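Local coordinates for protein Fdc1 (Candida dubliniensis, PDB 4ZAD) that probably catalyses the reversible decarboxylation of cinnamic, ferulic and p-coumaric acids to the corresponding vinyl compounds, using a prenylated flavin and manganese, at residues Gln200-Trp205 with Gly274-Asp279; Met162-Thr167 with Ser171-Ser176; Ile414-Asp419 with Thr433-Pro438; Ala367-Val372 with Lys426-Ala431. One frame throughout, in Å; residues are numbered along the deposited sequence.

Interaction 1 of 4, residues Gln200-Trp205 with Gly274-Asp279; sequences QVSDAW and GYLDRD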
# COMPACT_ATOMS: atom_id res chain seq x y z
N GLN A 200 -12.21 32.00 9.11
CA GLN A 200 -13.03 32.87 8.26
C GLN A 200 -14.05 33.67 9.05
O GLN A 200 -14.13 34.91 8.92
CB GLN A 200 -13.72 32.08 7.13
CG GLN A 200 -12.76 31.81 5.98
CD GLN A 200 -13.39 31.16 4.77
OE1 GLN A 200 -12.91 30.10 4.33
NE2 GLN A 200 -14.44 31.76 4.22
N VAL A 201 -14.80 32.96 9.90
CA VAL A 201 -15.90 33.55 10.66
C VAL A 201 -15.37 34.49 11.72
O VAL A 201 -15.88 35.58 11.89
CB VAL A 201 -16.80 32.49 11.29
CG1 VAL A 201 -17.93 33.15 12.02
CG2 VAL A 201 -17.36 31.57 10.22
N SER A 202 -14.32 34.08 12.41
CA SER A 202 -13.78 34.92 13.45
C SER A 202 -13.01 36.12 12.83
O SER A 202 -12.92 37.17 13.50
CB SER A 202 -12.89 34.11 14.40
OG SER A 202 -11.86 33.40 13.71
N ASP A 203 -12.50 35.95 11.59
CA ASP A 203 -11.82 37.01 10.83
C ASP A 203 -12.79 38.17 10.66
O ASP A 203 -12.37 39.30 10.51
CB ASP A 203 -11.40 36.58 9.41
CG ASP A 203 -10.01 35.96 9.31
OD1 ASP A 203 -9.25 35.97 10.27
OD2 ASP A 203 -9.69 35.41 8.22
N ALA A 204 -14.09 37.85 10.62
CA ALA A 204 -15.13 38.85 10.40
C ALA A 204 -15.31 39.68 11.66
O ALA A 204 -15.54 40.90 11.59
CB ALA A 204 -16.44 38.19 9.98
N TRP A 205 -15.21 39.03 12.81
CA TRP A 205 -15.33 39.73 14.06
C TRP A 205 -14.13 40.62 14.28
O TRP A 205 -14.24 41.68 14.88
CB TRP A 205 -15.49 38.76 15.21
CG TRP A 205 -16.88 38.15 15.27
CD1 TRP A 205 -17.34 37.10 14.53
CD2 TRP A 205 -17.96 38.53 16.12
NE1 TRP A 205 -18.64 36.81 14.87
CE2 TRP A 205 -19.04 37.66 15.85
CE3 TRP A 205 -18.13 39.52 17.09
CZ2 TRP A 205 -20.26 37.76 16.49
CZ3 TRP A 205 -19.33 39.63 17.73
CH2 TRP A 205 -20.40 38.75 17.43
N GLY A 274 -18.89 30.47 25.52
CA GLY A 274 -17.97 31.55 25.92
C GLY A 274 -17.62 32.60 24.89
O GLY A 274 -18.45 32.99 24.11
N TYR A 275 -16.38 33.07 24.91
CA TYR A 275 -15.87 34.04 23.94
C TYR A 275 -14.56 33.54 23.38
O TYR A 275 -13.60 33.30 24.15
CB TYR A 275 -15.64 35.41 24.59
CG TYR A 275 -16.90 36.17 24.92
CD1 TYR A 275 -17.77 36.60 23.90
CD2 TYR A 275 -17.23 36.46 26.24
CE1 TYR A 275 -18.96 37.30 24.22
CE2 TYR A 275 -18.40 37.15 26.56
CZ TYR A 275 -19.25 37.56 25.55
OH TYR A 275 -20.39 38.26 25.89
N LEU A 276 -14.50 33.39 22.07
CA LEU A 276 -13.22 33.16 21.38
C LEU A 276 -12.50 34.50 21.35
O LEU A 276 -13.05 35.51 20.87
CB LEU A 276 -13.40 32.60 19.95
CG LEU A 276 -12.13 32.67 19.08
CD1 LEU A 276 -10.94 31.92 19.76
CD2 LEU A 276 -12.32 32.20 17.65
N ASP A 277 -11.27 34.49 21.86
CA ASP A 277 -10.50 35.70 22.03
C ASP A 277 -9.36 35.65 21.07
O ASP A 277 -8.38 34.94 21.26
CB ASP A 277 -10.02 35.83 23.47
CG ASP A 277 -9.40 37.18 23.77
OD1 ASP A 277 -8.95 37.88 22.85
OD2 ASP A 277 -9.31 37.52 24.96
N ARG A 278 -9.48 36.42 20.01
CA ARG A 278 -8.50 36.33 18.96
C ARG A 278 -7.40 37.39 19.15
O ARG A 278 -6.44 37.51 18.33
CB ARG A 278 -9.20 36.41 17.61
CG ARG A 278 -8.32 35.81 16.53
CD ARG A 278 -8.92 34.62 15.78
NE ARG A 278 -9.29 35.05 14.44
CZ ARG A 278 -8.44 35.52 13.53
NH1 ARG A 278 -7.15 35.62 13.78
NH2 ARG A 278 -8.90 35.91 12.37
N ASP A 279 -7.53 38.11 20.27
CA ASP A 279 -6.64 39.17 20.66
C ASP A 279 -5.58 38.68 21.63
O ASP A 279 -4.71 39.43 22.03
CB ASP A 279 -7.42 40.28 21.36
CG ASP A 279 -8.24 41.11 20.42
OD1 ASP A 279 -8.39 40.75 19.24
OD2 ASP A 279 -8.72 42.18 20.89
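Arg278, where the chain turns a corner after Asp277, sends its side chain across to helix 197-207 and meets Ser202 and Asp203. CG lies anti to the backbone N (chi1 -159°), and the chain then bends at both chi2 and chi3, which turns the guanidinium toward Ser202 and Asp203. NE donates to Ser202 OG over 3.1 Å, a somewhat bent bond whose acceptor is tilted 27° out of the guanidinium plane. The main partner of this hydroxyl is Val198 O, one turn back, with Lys199 O also within bonding reach, so its one proton is shared or alternates between them. NH2 points to the Asp203 carboxylate in a salt bridge, but the two groups are modelled too close together for its details to be trusted. OD2 of Asp203 has a second cation, Lys199. Leu276 CD2 touches Ser202 CB at 3.8 Å, an apolar contact beside the polar one. Within the corner, Asp277 OD1 accepts from Asp279 N in an Asx turn. Strand 270-277 lies between strands 214-220 and 300-312; Ile214 touches both Ser202 and Leu276, Pro303 packs on Leu276 and Arg278, and the helix lies against this corner of the antiparallel sheet of the flavin-binding domain.

Interaction 2 of 4, residues Met162-Thr167 with Ser171-Ser176; sequences MWVLQT and SWTNWS. With MN (manganese (II) ion), chain C; K (potassium ion), chain D; 4LU (1-deoxy-5-O-phosphono-1-(3,3,4,5-tetramethyl-9,11-dioxo-2,3,8,9,10,11-hexahydro-7H-quinolino[1,8-fg]pteridin-12-ium-7-y l)-D-ribitol), chain E.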
# COMPACT_ATOMS: atom_id res chain seq x y z
N MET A 162 -18.22 20.05 18.59
CA MET A 162 -18.54 20.94 17.48
C MET A 162 -18.48 22.39 17.90
O MET A 162 -19.09 22.76 18.89
CB MET A 162 -19.96 20.60 17.04
CG MET A 162 -20.56 21.41 15.94
SD MET A 162 -22.21 20.75 15.55
CE MET A 162 -23.28 21.57 16.74
N TRP A 163 -17.76 23.22 17.15
CA TRP A 163 -17.68 24.65 17.46
C TRP A 163 -18.77 25.26 16.66
O TRP A 163 -18.88 24.98 15.48
CB TRP A 163 -16.36 25.29 17.02
CG TRP A 163 -15.12 24.79 17.66
CD1 TRP A 163 -14.22 23.93 17.13
CD2 TRP A 163 -14.62 25.13 18.95
NE1 TRP A 163 -13.20 23.70 18.01
CE2 TRP A 163 -13.43 24.43 19.14
CE3 TRP A 163 -15.09 25.94 19.98
CZ2 TRP A 163 -12.68 24.54 20.30
CZ3 TRP A 163 -14.36 26.02 21.14
CH2 TRP A 163 -13.17 25.33 21.28
N VAL A 164 -19.55 26.11 17.34
CA VAL A 164 -20.59 26.89 16.73
C VAL A 164 -20.14 28.32 16.78
O VAL A 164 -19.99 28.87 17.88
CB VAL A 164 -21.90 26.74 17.55
CG1 VAL A 164 -23.06 27.57 16.93
CG2 VAL A 164 -22.25 25.25 17.72
N LEU A 165 -19.87 28.91 15.61
CA LEU A 165 -19.51 30.32 15.49
C LEU A 165 -20.44 30.91 14.45
O LEU A 165 -20.77 30.24 13.48
CB LEU A 165 -18.04 30.49 15.06
CG LEU A 165 -16.92 30.69 16.11
CD1 LEU A 165 -17.21 30.04 17.46
CD2 LEU A 165 -15.57 30.15 15.63
N GLN A 166 -20.87 32.15 14.68
CA GLN A 166 -21.77 32.90 13.79
C GLN A 166 -21.14 34.24 13.39
O GLN A 166 -20.49 34.88 14.21
CB GLN A 166 -23.07 33.16 14.54
CG GLN A 166 -24.19 33.81 13.71
CD GLN A 166 -25.43 34.03 14.54
OE1 GLN A 166 -25.55 35.04 15.26
NE2 GLN A 166 -26.36 33.08 14.47
N THR A 167 -21.30 34.64 12.14
CA THR A 167 -20.79 35.93 11.64
C THR A 167 -21.50 37.11 12.33
O THR A 167 -22.60 36.95 12.85
CB THR A 167 -20.95 36.04 10.09
OG1 THR A 167 -22.31 35.80 9.74
CG2 THR A 167 -20.08 35.04 9.37
N SER A 171 -25.55 36.07 9.04
CA SER A 171 -25.89 35.42 7.77
C SER A 171 -25.30 34.00 7.64
O SER A 171 -25.68 33.24 6.74
CB SER A 171 -25.44 36.30 6.59
OG SER A 171 -24.03 36.32 6.48
N TRP A 172 -24.39 33.61 8.52
CA TRP A 172 -23.71 32.33 8.37
C TRP A 172 -23.40 31.75 9.73
O TRP A 172 -22.68 32.38 10.50
CB TRP A 172 -22.44 32.54 7.55
CG TRP A 172 -21.47 31.39 7.47
CD1 TRP A 172 -21.72 30.07 7.70
CD2 TRP A 172 -20.10 31.47 7.07
NE1 TRP A 172 -20.58 29.33 7.49
CE2 TRP A 172 -19.58 30.17 7.10
CE3 TRP A 172 -19.27 32.53 6.70
CZ2 TRP A 172 -18.27 29.89 6.76
CZ3 TRP A 172 -18.00 32.26 6.35
CH2 TRP A 172 -17.49 30.95 6.39
N THR A 173 -23.95 30.58 10.03
CA THR A 173 -23.65 29.90 11.29
C THR A 173 -22.90 28.65 10.97
O THR A 173 -23.46 27.73 10.36
CB THR A 173 -24.93 29.51 12.06
OG1 THR A 173 -25.62 30.71 12.45
CG2 THR A 173 -24.58 28.68 13.31
N ASN A 174 -21.62 28.62 11.34
CA ASN A 174 -20.75 27.52 10.97
C ASN A 174 -20.64 26.49 12.08
O ASN A 174 -20.47 26.85 13.24
CB ASN A 174 -19.36 28.02 10.58
CG ASN A 174 -18.57 26.99 9.80
OD1 ASN A 174 -18.70 26.90 8.57
ND2 ASN A 174 -17.76 26.21 10.51
N TRP A 175 -20.72 25.21 11.73
CA TRP A 175 -20.49 24.11 12.67
C TRP A 175 -19.30 23.31 12.15
O TRP A 175 -19.33 22.84 10.99
CB TRP A 175 -21.72 23.20 12.77
CG TRP A 175 -22.96 23.79 13.42
CD1 TRP A 175 -23.14 25.06 13.87
CD2 TRP A 175 -24.21 23.10 13.65
NE1 TRP A 175 -24.42 25.21 14.37
CE2 TRP A 175 -25.09 24.03 14.24
CE3 TRP A 175 -24.66 21.81 13.41
CZ2 TRP A 175 -26.40 23.69 14.61
CZ3 TRP A 175 -25.96 21.48 13.77
CH2 TRP A 175 -26.80 22.42 14.38
N SER A 176 -18.26 23.18 12.96
CA SER A 176 -17.08 22.44 12.52
C SER A 176 -16.33 21.79 13.66
O SER A 176 -16.60 22.09 14.81
CB SER A 176 -16.13 23.38 11.81
OG SER A 176 -15.67 24.33 12.72
MN MN C . -18.27 25.31 7.23
K K D . -17.95 21.86 8.39
C9 4LU E . -11.58 16.63 11.76
C8 4LU E . -12.03 15.64 12.64
C7 4LU E . -11.41 15.45 13.88
C10 4LU E . -9.78 19.85 11.97
C6 4LU E . -10.22 16.28 14.20
N3 4LU E . -8.27 21.89 12.96
C2 4LU E . -9.04 22.10 11.88
C13 4LU E . -10.43 16.80 16.51
C5 4LU E . -9.52 16.15 15.48
C1 4LU E . -8.02 17.96 14.60
O2 4LU E . -9.03 23.23 11.38
N1 4LU E . -9.78 21.08 11.38
C4 4LU E . -8.22 20.69 13.57
O4 4LU E . -7.47 20.65 14.57
C4A 4LU E . -8.96 19.63 13.09
N5 4LU E . -8.70 18.13 13.50
C3 4LU E . -8.37 17.04 15.58
C12 4LU E . -9.24 14.72 15.92
C5A 4LU E . -9.76 17.28 13.20
C7M 4LU E . -11.88 14.41 14.87
C8M 4LU E . -13.23 14.84 12.20
C9A 4LU E . -10.58 17.56 12.08
N10 4LU E . -10.56 18.85 11.45
C1' 4LU E . -10.86 19.00 10.02
C2' 4LU E . -12.13 19.84 9.89
O2' 4LU E . -13.12 19.31 10.80
C3' 4LU E . -12.67 19.87 8.46
O3' 4LU E . -11.71 20.51 7.59
C4' 4LU E . -14.02 20.61 8.35
O4' 4LU E . -14.30 20.90 6.98
C5' 4LU E . -14.01 21.94 9.11
O5' 4LU E . -15.21 22.68 8.99
P 4LU E . -15.37 23.95 8.06
O2P 4LU E . -16.74 24.40 8.54
O3P 4LU E . -15.27 23.36 6.63
O1P 4LU E . -14.21 24.87 8.39
O HOH W 1 -17.34 26.52 13.51
O HOH W 2 -17.57 23.93 5.52
O HOH W 3 -19.79 26.27 5.73
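Trp163 pairs with Ser176, and Leu165 with Asn174, through two backbone hydrogen bonds each, Trp163 N to Ser176 O at 2.8 Å. Thr167 N to Trp172 O continues the pairing beyond the strands. Among polar side chains, Gln166 NE2 donates to Thr173 OG1 over 3.2 Å, nearly straight and in the amide plane. Thr167 OG1 takes a weak bond from Trp172 N but is also tied to Asp169 in the turn. A water bridges Trp163 O, Asn174 ND2 and Ser176 OG. The apolar contacts centre on Trp175: a bend at the last torsion of Met162 (chi3 85°) lays CE over one face of the indole, 3.7 Å from the six-membered ring centroid, while SD sits obliquely beside it as a Met-aromatic contact. Val164 runs alongside the same ring. Metal bonds come from strand 173-176: Asn174 OD1 binds manganese at 2.1 Å while its ND2 donates to cofactor phosphate oxygen O2P at 2.9 Å, so one amide grips both the ion and an oxygen that the ion also holds. Glu240 is a further manganese ligand, and the backbone O of Trp175 binds potassium. This is a beta hairpin of the UbiD flavin-binding domain, whose second strand carries the phosphate-metal end of the prenylated-FMN site.

Interaction 3 of 4, residues Ile414-Asp419 with Thr433-Pro438; sequences ILVGDD and TTRHTP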
# COMPACT_ATOMS: atom_id res chain seq x y z
N ILE A 414 -4.25 11.35 -8.10
CA ILE A 414 -3.84 10.18 -8.81
C ILE A 414 -4.88 9.82 -9.84
O ILE A 414 -5.97 9.46 -9.50
CB ILE A 414 -3.65 9.06 -7.86
CG1 ILE A 414 -2.43 9.37 -6.97
CG2 ILE A 414 -3.45 7.78 -8.62
CD1 ILE A 414 -2.12 8.29 -5.99
N LEU A 415 -4.59 10.01 -11.10
CA LEU A 415 -5.59 9.79 -12.12
C LEU A 415 -5.42 8.36 -12.61
O LEU A 415 -4.34 7.97 -12.99
CB LEU A 415 -5.41 10.78 -13.25
CG LEU A 415 -5.43 12.27 -12.83
CD1 LEU A 415 -5.05 13.17 -14.08
CD2 LEU A 415 -6.71 12.73 -12.22
N VAL A 416 -6.50 7.58 -12.55
CA VAL A 416 -6.46 6.20 -12.95
C VAL A 416 -7.69 5.83 -13.77
O VAL A 416 -8.74 6.43 -13.64
CB VAL A 416 -6.30 5.28 -11.72
CG1 VAL A 416 -7.52 5.37 -10.78
CG2 VAL A 416 -6.07 3.88 -12.20
N GLY A 417 -7.54 4.84 -14.64
CA GLY A 417 -8.64 4.37 -15.47
C GLY A 417 -9.60 3.50 -14.68
O GLY A 417 -9.33 3.14 -13.53
N ASP A 418 -10.70 3.14 -15.32
CA ASP A 418 -11.89 2.71 -14.62
C ASP A 418 -11.92 1.21 -14.37
O ASP A 418 -12.96 0.68 -14.05
CB ASP A 418 -13.14 3.14 -15.44
CG ASP A 418 -13.18 2.48 -16.82
OD1 ASP A 418 -13.61 1.31 -16.89
OD2 ASP A 418 -12.68 3.08 -17.81
N ASP A 419 -10.78 0.53 -14.52
CA ASP A 419 -10.65 -0.91 -14.17
C ASP A 419 -10.30 -1.08 -12.67
O ASP A 419 -10.38 -2.17 -12.11
CB ASP A 419 -9.56 -1.57 -15.04
CG ASP A 419 -8.18 -0.91 -14.87
OD1 ASP A 419 -8.08 0.35 -15.02
OD2 ASP A 419 -7.19 -1.67 -14.57
N THR A 433 2.03 2.18 -8.94
CA THR A 433 3.43 1.85 -9.12
C THR A 433 3.68 1.38 -10.54
O THR A 433 4.75 1.63 -11.09
CB THR A 433 3.88 0.82 -8.08
OG1 THR A 433 3.04 -0.31 -8.16
CG2 THR A 433 3.70 1.38 -6.70
N THR A 434 2.70 0.74 -11.17
CA THR A 434 2.89 0.18 -12.51
C THR A 434 2.46 1.07 -13.66
O THR A 434 2.79 0.77 -14.79
CB THR A 434 2.21 -1.25 -12.66
OG1 THR A 434 0.78 -1.19 -12.45
CG2 THR A 434 2.80 -2.21 -11.69
N ARG A 435 1.72 2.16 -13.40
CA ARG A 435 1.23 3.01 -14.50
C ARG A 435 1.78 4.46 -14.60
O ARG A 435 1.30 5.22 -15.41
CB ARG A 435 -0.29 3.06 -14.46
CG ARG A 435 -0.92 1.69 -14.41
CD ARG A 435 -2.43 1.66 -14.70
NE ARG A 435 -2.93 0.31 -14.50
CZ ARG A 435 -4.19 -0.05 -14.54
NH1 ARG A 435 -5.13 0.83 -14.84
NH2 ARG A 435 -4.51 -1.34 -14.34
N HIS A 436 2.76 4.86 -13.80
CA HIS A 436 3.28 6.24 -13.93
C HIS A 436 4.78 6.21 -13.83
O HIS A 436 5.33 5.59 -12.92
CB HIS A 436 2.70 7.18 -12.85
CG HIS A 436 3.56 7.34 -11.63
ND1 HIS A 436 3.40 6.57 -10.51
CD2 HIS A 436 4.58 8.19 -11.36
CE1 HIS A 436 4.28 6.94 -9.59
NE2 HIS A 436 5.01 7.92 -10.08
N THR A 437 5.43 6.89 -14.77
CA THR A 437 6.87 7.11 -14.70
C THR A 437 7.23 8.01 -13.53
O THR A 437 6.81 9.14 -13.48
CB THR A 437 7.37 7.80 -15.96
OG1 THR A 437 7.11 6.95 -17.07
CG2 THR A 437 8.86 8.03 -15.89
N PRO A 438 8.06 7.53 -12.61
CA PRO A 438 8.47 8.46 -11.56
C PRO A 438 8.92 9.81 -12.09
O PRO A 438 9.69 9.89 -13.03
CB PRO A 438 9.63 7.73 -10.89
CG PRO A 438 9.25 6.29 -11.01
CD PRO A 438 8.60 6.19 -12.39
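The Asp419 carboxylate meets the guanidinium of Arg435 at its edge, the two planes only 6° apart, while Trp430 makes a cation-pi contact with the same group and Val416 CG2 comes obliquely to NH1 at 4.1 Å. The grip on the carboxylate is end-on, through both terminal nitrogens: NH2 donates to OD2 over 2.7 Å and NH1 to OD1 over 3.0 Å. Each oxygen uses its syn lone pair, and both bonds lie in the guanidinium plane and are nearly straight, the geometry of a bidentate salt bridge. A longer, weak bond from NH1 to OD2 completes the set. Arg435 reaches the aspartate because its chain is extended from CG to NE, with CG anti to the carbonyl carbon (chi1 -51°); Asp419 approaches from the opposite direction. NE donates to Tyr293 OH of the second subunit, a hydroxyl also bonded to Thr434 OG1, so three donor nitrogens of Arg435 are engaged and the group is fixed in rotation. The carboxylate probably offsets the charge of the buried guanidinium. Phe477 and Phe488 also pack on the arginine, and Phe488 touches Asp419. Arg435 is the first residue to leave the helical conformation after helix 425-434. The salt bridge ties the start of the connection after strand 412-417 to the C-terminal end of that helix, beside strand 470-475 and at the border with the second subunit.

Interaction 4 of 4, residues Ala367-Val372 with Lys426-Ala431; sequences ALWLAV and KQLIWA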
# COMPACT_ATOMS: atom_id res chain seq x y z
N ALA A 367 -4.65 10.43 4.00
CA ALA A 367 -5.49 11.48 3.46
C ALA A 367 -4.65 12.56 2.84
O ALA A 367 -5.08 13.72 2.78
CB ALA A 367 -6.46 12.03 4.51
N LEU A 368 -3.48 12.17 2.34
CA LEU A 368 -2.60 13.01 1.52
C LEU A 368 -2.80 12.75 0.03
O LEU A 368 -2.40 13.58 -0.80
CB LEU A 368 -1.15 12.76 1.89
CG LEU A 368 -0.76 13.36 3.25
CD1 LEU A 368 0.38 12.65 3.89
CD2 LEU A 368 -0.46 14.85 3.09
N TRP A 369 -3.44 11.64 -0.33
CA TRP A 369 -3.64 11.26 -1.74
C TRP A 369 -5.08 11.28 -2.04
O TRP A 369 -5.88 10.85 -1.22
CB TRP A 369 -3.23 9.82 -1.99
CG TRP A 369 -1.85 9.54 -2.06
CD1 TRP A 369 -0.81 10.34 -1.71
CD2 TRP A 369 -1.29 8.30 -2.47
NE1 TRP A 369 0.38 9.66 -1.90
CE2 TRP A 369 0.10 8.41 -2.37
CE3 TRP A 369 -1.85 7.10 -2.90
CZ2 TRP A 369 0.94 7.37 -2.71
CZ3 TRP A 369 -1.04 6.08 -3.23
CH2 TRP A 369 0.36 6.21 -3.14
N LEU A 370 -5.43 11.65 -3.25
CA LEU A 370 -6.83 11.54 -3.70
C LEU A 370 -6.80 10.76 -4.98
O LEU A 370 -6.22 11.18 -5.94
CB LEU A 370 -7.47 12.91 -3.95
CG LEU A 370 -8.95 12.89 -4.38
CD1 LEU A 370 -9.79 12.40 -3.20
CD2 LEU A 370 -9.47 14.25 -4.88
N ALA A 371 -7.39 9.58 -4.98
CA ALA A 371 -7.50 8.80 -6.20
C ALA A 371 -8.67 9.37 -6.96
O ALA A 371 -9.72 9.67 -6.35
CB ALA A 371 -7.75 7.33 -5.87
N VAL A 372 -8.50 9.50 -8.28
CA VAL A 372 -9.57 9.98 -9.18
C VAL A 372 -9.87 8.97 -10.27
O VAL A 372 -9.07 8.79 -11.16
CB VAL A 372 -9.14 11.30 -9.82
CG1 VAL A 372 -10.12 11.73 -10.91
CG2 VAL A 372 -9.02 12.36 -8.73
N LYS A 426 -5.25 -2.46 -2.61
CA LYS A 426 -4.50 -3.42 -3.43
C LYS A 426 -4.57 -3.07 -4.89
O LYS A 426 -3.60 -3.20 -5.62
CB LYS A 426 -5.04 -4.87 -3.28
CG LYS A 426 -4.85 -5.56 -1.88
CD LYS A 426 -5.43 -7.03 -1.86
CE LYS A 426 -4.61 -8.04 -2.71
NZ LYS A 426 -5.23 -9.42 -2.73
N GLN A 427 -5.75 -2.66 -5.33
CA GLN A 427 -5.91 -2.23 -6.73
C GLN A 427 -5.26 -0.85 -6.93
O GLN A 427 -4.50 -0.68 -7.89
CB GLN A 427 -7.39 -2.26 -7.18
CG GLN A 427 -7.98 -3.67 -7.16
CD GLN A 427 -9.45 -3.72 -7.64
OE1 GLN A 427 -9.77 -3.28 -8.75
NE2 GLN A 427 -10.33 -4.29 -6.80
N LEU A 428 -5.49 0.10 -6.03
CA LEU A 428 -4.87 1.45 -6.21
C LEU A 428 -3.32 1.39 -6.24
O LEU A 428 -2.69 1.93 -7.18
CB LEU A 428 -5.35 2.46 -5.17
CG LEU A 428 -4.85 3.92 -5.41
CD1 LEU A 428 -5.39 4.47 -6.65
CD2 LEU A 428 -5.25 4.84 -4.27
N ILE A 429 -2.70 0.69 -5.29
CA ILE A 429 -1.24 0.62 -5.25
C ILE A 429 -0.66 -0.13 -6.45
O ILE A 429 0.40 0.20 -6.89
CB ILE A 429 -0.69 0.05 -3.94
CG1 ILE A 429 0.81 0.32 -3.83
CG2 ILE A 429 -0.90 -1.49 -3.88
CD1 ILE A 429 1.26 1.70 -4.07
N TRP A 430 -1.34 -1.13 -6.98
CA TRP A 430 -0.88 -1.76 -8.22
C TRP A 430 -0.82 -0.72 -9.33
O TRP A 430 0.17 -0.55 -9.99
CB TRP A 430 -1.83 -2.89 -8.61
CG TRP A 430 -1.60 -3.51 -9.92
CD1 TRP A 430 -0.44 -4.00 -10.37
CD2 TRP A 430 -2.57 -3.74 -10.95
NE1 TRP A 430 -0.60 -4.50 -11.65
CE2 TRP A 430 -1.90 -4.36 -12.01
CE3 TRP A 430 -3.93 -3.46 -11.08
CZ2 TRP A 430 -2.55 -4.74 -13.17
CZ3 TRP A 430 -4.58 -3.83 -12.26
CH2 TRP A 430 -3.90 -4.47 -13.27
N ALA A 431 -1.90 0.00 -9.48
CA ALA A 431 -2.00 0.95 -10.55
C ALA A 431 -0.99 2.08 -10.39
O ALA A 431 -0.52 2.64 -11.37
CB ALA A 431 -3.43 1.48 -10.62
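Leu428 pushes its forked end from helix 425-434 against Ala371 and Trp369 of the strand. Both methyls reach Ala371 CB: CD1 lies 3.8 Å from it and CD2 3.9 Å, so the small alanine is met by the whole fork. CD2 also comes to the indole of Trp369 at its edge, near the ring plane, 4.3 Å from CE3; the leucine therefore meets the rim of the six-membered ring and not its face. With CG of Leu428 anti to the backbone N (chi1 -173°), the two methyls are brought to Ala371 and Trp369. No hydrogen bond crosses the contact, and all three residues are buried, so the joint is purely apolar.

In the next shell, the indole of Trp369 is stacked on Tyr432, one turn further along the same helix, and is flanked by Glu412 and Ile414 of the adjoining strand. Pro362 adds a contact to Leu428. Alternation along the strand sends Leu370 and Val372 away from the helix: Leu370 packs on Ser339 and Thr342 of helix 334-347, and Val372 on Val356, Ile413 and Leu415. The second subunit also takes part, with its Thr433 against Trp369 and its Phe425 against Ile429.

Strand 369-374 lies between strands 356-360 and 412-417 in the mixed sheet of the C-terminal domain; helix 425-434 covers the face that bears Trp369 and Ala371, and helix 334-347 packs on the side that bears Leu370.

How the interactions relate
Interactions 1 and 2 share the flavin-binding part of the fold, and interactions 3 and 4 the C-terminal domain, with the two pairs on opposite sides of the chain's centre. Trp205 NE1 probably bonds to Gln166 O, linking helix 197-207 to the hairpin. Interaction 2 carries part of the cofactor and metal site, mixing backbone pairing, metal bonds and aromatic packing, whereas interaction 1, only partly buried, is a polar fastening nearer the surface. Interactions 3 and 4 both use helix 425-434, and their neighbouring strands 412-417 and 369-374 are joined through the backbone of Ile414. Yet interaction 4 is wholly apolar core, while interaction 3 buries a salt bridge; both touch the second subunit.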